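Local structure of phosphoribosylaminoimidazole carboxylase (Bombyx mori, 4JA0) at residues A[301-314]-A[333-345]. The protein probably catalyses two steps of de novo purine biosynthesis, joining AIR carboxylase and SAICAR synthetase activities in one chain. Residues are numbered along the deposited sequence; the frame is centred on the assembly and turned at random.
Sequences TSAHKATEETLRIM and SNGLGPVLSGNTS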
loop_
_atom_site.group_PDB
_atom_site.type_symbol
_atom_site.label_atom_id
_atom_site.label_comp_id
_atom_site.label_asym_id
_atom_site.label_seq_id
_atom_site.Cartn_x
_atom_site.Cartn_y
_atom_site.Cartn_z
ATOM N N THR A 301 19.011 5.700 24.443
ATOM C CA THR A 301 20.047 4.816 23.916
ATOM C C THR A 301 19.643 4.240 22.566
ATOM O O THR A 301 18.462 3.979 22.308
ATOM C CB THR A 301 20.412 3.658 24.872
ATOM O OG1 THR A 301 21.563 2.960 24.360
ATOM C CG2 THR A 301 19.238 2.685 25.035
ATOM N N SER A 302 20.645 4.004 21.731
ATOM C CA SER A 302 20.458 3.515 20.377
ATOM C C SER A 302 20.875 2.053 20.284
ATOM O O SER A 302 21.857 1.648 20.885
ATOM C CB SER A 302 21.308 4.374 19.427
ATOM O OG SER A 302 21.014 4.170 18.054
ATOM N N ALA A 303 20.123 1.236 19.559
ATOM C CA ALA A 303 20.583 -0.132 19.330
ATOM C C ALA A 303 21.524 -0.222 18.101
ATOM O O ALA A 303 22.124 -1.277 17.837
ATOM C CB ALA A 303 19.402 -1.064 19.167
ATOM N N HIS A 304 21.644 0.886 17.362
ATOM C CA HIS A 304 22.507 0.947 16.192
ATOM C C HIS A 304 23.789 1.741 16.473
ATOM O O HIS A 304 24.891 1.305 16.151
ATOM C CB HIS A 304 21.776 1.616 15.046
ATOM C CG HIS A 304 20.425 1.042 14.766
ATOM N ND1 HIS A 304 20.251 -0.133 14.060
ATOM C CD2 HIS A 304 19.183 1.514 15.024
ATOM C CE1 HIS A 304 18.957 -0.373 13.922
ATOM N NE2 HIS A 304 18.289 0.614 14.491
ATOM N N LYS A 305 23.629 2.906 17.083
ATOM C CA LYS A 305 24.738 3.811 17.309
ATOM C C LYS A 305 25.476 3.529 18.613
ATOM O O LYS A 305 26.611 3.987 18.807
ATOM C CB LYS A 305 24.249 5.249 17.319
ATOM C CG LYS A 305 23.519 5.674 16.067
ATOM C CD LYS A 305 23.285 7.165 16.177
ATOM C CE LYS A 305 22.246 7.645 15.222
ATOM N NZ LYS A 305 22.129 9.117 15.324
ATOM N N ALA A 306 24.830 2.805 19.519
ATOM C CA ALA A 306 25.488 2.435 20.767
ATOM C C ALA A 306 25.057 1.054 21.238
ATOM O O ALA A 306 24.508 0.902 22.328
ATOM C CB ALA A 306 25.202 3.463 21.821
ATOM N N THR A 307 25.313 0.050 20.409
ATOM C CA THR A 307 24.821 -1.305 20.644
ATOM C C THR A 307 25.273 -1.874 22.010
ATOM O O THR A 307 24.463 -2.391 22.784
ATOM C CB THR A 307 25.246 -2.236 19.485
ATOM O OG1 THR A 307 24.814 -1.675 18.249
ATOM C CG2 THR A 307 24.624 -3.602 19.639
ATOM N N GLU A 308 26.562 -1.760 22.310
ATOM C CA GLU A 308 27.110 -2.306 23.544
ATOM C C GLU A 308 26.524 -1.642 24.806
ATOM O O GLU A 308 26.121 -2.345 25.747
ATOM C CB GLU A 308 28.641 -2.186 23.524
ATOM C CG GLU A 308 29.213 -0.741 23.769
ATOM C CD GLU A 308 28.644 0.384 22.853
ATOM O OE1 GLU A 308 28.250 0.131 21.684
ATOM O OE2 GLU A 308 28.594 1.549 23.324
ATOM N N GLU A 309 26.403 -0.313 24.798
ATOM C CA GLU A 309 25.908 0.427 25.960
ATOM C C GLU A 309 24.398 0.218 26.139
ATOM O O GLU A 309 23.877 0.277 27.253
ATOM C CB GLU A 309 26.256 1.916 25.844
ATOM C CG GLU A 309 25.778 2.831 26.995
ATOM C CD GLU A 309 26.511 2.610 28.349
ATOM O OE1 GLU A 309 27.427 1.754 28.428
ATOM O OE2 GLU A 309 26.180 3.318 29.338
ATOM N N THR A 310 23.696 -0.009 25.036
ATOM C CA THR A 310 22.285 -0.336 25.099
ATOM C C THR A 310 22.046 -1.598 25.960
ATOM O O THR A 310 21.233 -1.589 26.892
ATOM C CB THR A 310 21.726 -0.515 23.662
ATOM O OG1 THR A 310 21.644 0.766 23.024
ATOM C CG2 THR A 310 20.358 -1.146 23.665
ATOM N N LEU A 311 22.778 -2.669 25.669
ATOM C CA LEU A 311 22.719 -3.889 26.468
ATOM C C LEU A 311 23.206 -3.671 27.896
ATOM O O LEU A 311 22.649 -4.246 28.834
ATOM C CB LEU A 311 23.524 -5.007 25.799
ATOM C CG LEU A 311 22.992 -5.478 24.438
ATOM C CD1 LEU A 311 23.760 -6.690 23.922
ATOM C CD2 LEU A 311 21.489 -5.764 24.500
ATOM N N ARG A 312 24.237 -2.847 28.069
ATOM C CA ARG A 312 24.769 -2.603 29.408
ATOM C C ARG A 312 23.721 -1.876 30.276
ATOM O O ARG A 312 23.561 -2.185 31.450
ATOM C CB ARG A 312 26.090 -1.820 29.349
ATOM N N ILE A 313 22.976 -0.953 29.682
ATOM C CA ILE A 313 21.962 -0.230 30.428
ATOM C C ILE A 313 20.822 -1.155 30.806
ATOM O O ILE A 313 20.349 -1.142 31.943
ATOM C CB ILE A 313 21.421 0.970 29.630
ATOM C CG1 ILE A 313 22.545 1.987 29.385
ATOM C CG2 ILE A 313 20.248 1.621 30.347
ATOM C CD1 ILE A 313 22.066 3.286 28.787
ATOM N N MET A 314 20.420 -2.016 29.881
ATOM C CA MET A 314 19.317 -2.910 30.185
ATOM C C MET A 314 19.729 -3.990 31.183
ATOM O O MET A 314 18.897 -4.489 31.950
ATOM C CB MET A 314 18.738 -3.528 28.919
ATOM C CG MET A 314 19.494 -4.738 28.461
ATOM S SD MET A 314 18.465 -6.201 28.336
ATOM C CE MET A 314 19.716 -7.450 28.549
ATOM N N SER A 333 13.175 2.779 11.060
ATOM C CA SER A 333 13.329 1.335 11.259
ATOM C C SER A 333 13.741 1.009 12.712
ATOM O O SER A 333 14.817 1.380 13.190
ATOM C CB SER A 333 14.316 0.754 10.240
ATOM O OG SER A 333 14.561 -0.621 10.462
ATOM N N ASN A 334 12.840 0.347 13.416
ATOM C CA ASN A 334 13.024 0.032 14.826
ATOM C C ASN A 334 13.811 -1.257 15.041
ATOM O O ASN A 334 13.288 -2.363 14.834
ATOM C CB ASN A 334 11.650 -0.015 15.510
ATOM C CG ASN A 334 11.681 -0.663 16.884
ATOM O OD1 ASN A 334 12.679 -0.580 17.621
ATOM N ND2 ASN A 334 10.555 -1.279 17.258
ATOM N N GLY A 335 15.084 -1.111 15.414
ATOM C CA GLY A 335 15.888 -2.264 15.785
ATOM C C GLY A 335 16.041 -2.387 17.291
ATOM O O GLY A 335 16.388 -3.445 17.808
ATOM N N LEU A 336 15.743 -1.297 17.990
ATOM C CA LEU A 336 15.873 -1.195 19.446
ATOM C C LEU A 336 15.003 -2.192 20.189
ATOM O O LEU A 336 15.490 -2.946 21.039
ATOM C CB LEU A 336 15.515 0.227 19.886
ATOM C CG LEU A 336 15.657 0.661 21.339
ATOM C CD1 LEU A 336 17.082 0.386 21.818
ATOM C CD2 LEU A 336 15.336 2.146 21.452
ATOM N N GLY A 337 13.707 -2.159 19.903
ATOM C CA GLY A 337 12.779 -3.077 20.527
ATOM C C GLY A 337 13.158 -4.521 20.308
ATOM O O GLY A 337 13.306 -5.261 21.266
ATOM N N PRO A 338 13.312 -4.930 19.037
ATOM C CA PRO A 338 13.703 -6.314 18.740
ATOM C C PRO A 338 15.026 -6.715 19.318
ATOM O O PRO A 338 15.172 -7.880 19.684
ATOM C CB PRO A 338 13.762 -6.337 17.217
ATOM C CG PRO A 338 12.688 -5.356 16.817
ATOM C CD PRO A 338 12.825 -4.235 17.829
ATOM N N VAL A 339 15.972 -5.791 19.420
ATOM C CA VAL A 339 17.258 -6.137 20.022
ATOM C C VAL A 339 17.112 -6.353 21.537
ATOM O O VAL A 339 17.656 -7.318 22.072
ATOM C CB VAL A 339 18.376 -5.121 19.627
ATOM C CG1 VAL A 339 19.518 -5.111 20.630
ATOM C CG2 VAL A 339 18.901 -5.468 18.240
ATOM N N LEU A 340 16.341 -5.503 22.217
ATOM C CA LEU A 340 16.016 -5.752 23.627
ATOM C C LEU A 340 15.340 -7.094 23.796
ATOM O O LEU A 340 15.722 -7.912 24.637
ATOM C CB LEU A 340 15.082 -4.678 24.168
ATOM C CG LEU A 340 15.741 -3.327 24.434
ATOM C CD1 LEU A 340 14.722 -2.286 24.862
ATOM C CD2 LEU A 340 16.806 -3.507 25.508
ATOM N N SER A 341 14.362 -7.331 22.945
ATOM C CA SER A 341 13.571 -8.525 23.018
ATOM C C SER A 341 14.468 -9.759 22.895
ATOM O O SER A 341 14.221 -10.789 23.542
ATOM C CB SER A 341 12.510 -8.483 21.913
ATOM O OG SER A 341 11.609 -9.569 22.020
ATOM N N GLY A 342 15.541 -9.630 22.110
ATOM C CA GLY A 342 16.462 -10.739 21.908
ATOM C C GLY A 342 17.454 -10.971 23.053
ATOM O O GLY A 342 18.065 -12.034 23.158
ATOM N N ASN A 343 17.615 -9.972 23.911
ATOM C CA ASN A 343 18.614 -10.055 24.965
ATOM C C ASN A 343 18.040 -10.033 26.384
ATOM O O ASN A 343 18.776 -10.190 27.359
ATOM C CB ASN A 343 19.661 -8.959 24.774
ATOM C CG ASN A 343 20.534 -9.197 23.547
ATOM O OD1 ASN A 343 21.511 -9.934 23.596
ATOM N ND2 ASN A 343 20.176 -8.576 22.444
ATOM N N THR A 344 16.726 -9.868 26.511
ATOM C CA THR A 344 16.121 -9.914 27.840
ATOM C C THR A 344 14.938 -10.847 27.895
ATOM O O THR A 344 14.402 -11.279 26.874
ATOM C CB THR A 344 15.696 -8.509 28.362
ATOM O OG1 THR A 344 15.590 -8.528 29.786
ATOM C CG2 THR A 344 14.385 -8.086 27.781
ATOM N N SER A 345 14.502 -11.133 29.107
ATOM C CA SER A 345 13.443 -12.089 29.307
ATOM C C SER A 345 12.230 -11.338 29.817
ATOM O O SER A 345 11.119 -11.875 29.856
ATOM C CB SER A 345 13.896 -13.120 30.334
ATOM O OG SER A 345 12.854 -14.020 30.636
#
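The amide nitrogen of N343 is held twice, by V339 in the preceding helical turn and by another chain, while L311 packs against the same amide. ND2 donates to V339 O (2.8 Å, 161° at the hydrogen), with that carbonyl nearly in the amide plane, and also to T307 OG1 of the second subunit. These bonds fix the amide's rotation, and L311 CD2 rests over its flat face, 3.7 Å from N343 CG. Replacing N343 by an alanine removes the amide, which is likely to leave T307 OG1 of the second subunit without that donor and open a gap where L311 now packs. Farther along, the M314 side chain, bent at chi2, runs beside T344, its SD 3.6 Å from T344 CB; its CB meets L340 CD2 at 3.9 Å. At the other end A303 CB sits 3.5 Å from L336 CA and also touches V339 CB (4.2 Å). With CG anti to the backbone N (chi1 -175°), L336 crosses T310 obliquely, its CD1 4.1 Å from T310 CG2. Helices 307-314 and 336-343 cross at -54°, alongside the parallel sheet of the AIR carboxylase domain, where F272 touches M314 and L340. No hydrogen bond joins the two segments: apolar packing unites them, whereas N343 ND2 donates to the preceding turn and across the subunit interface.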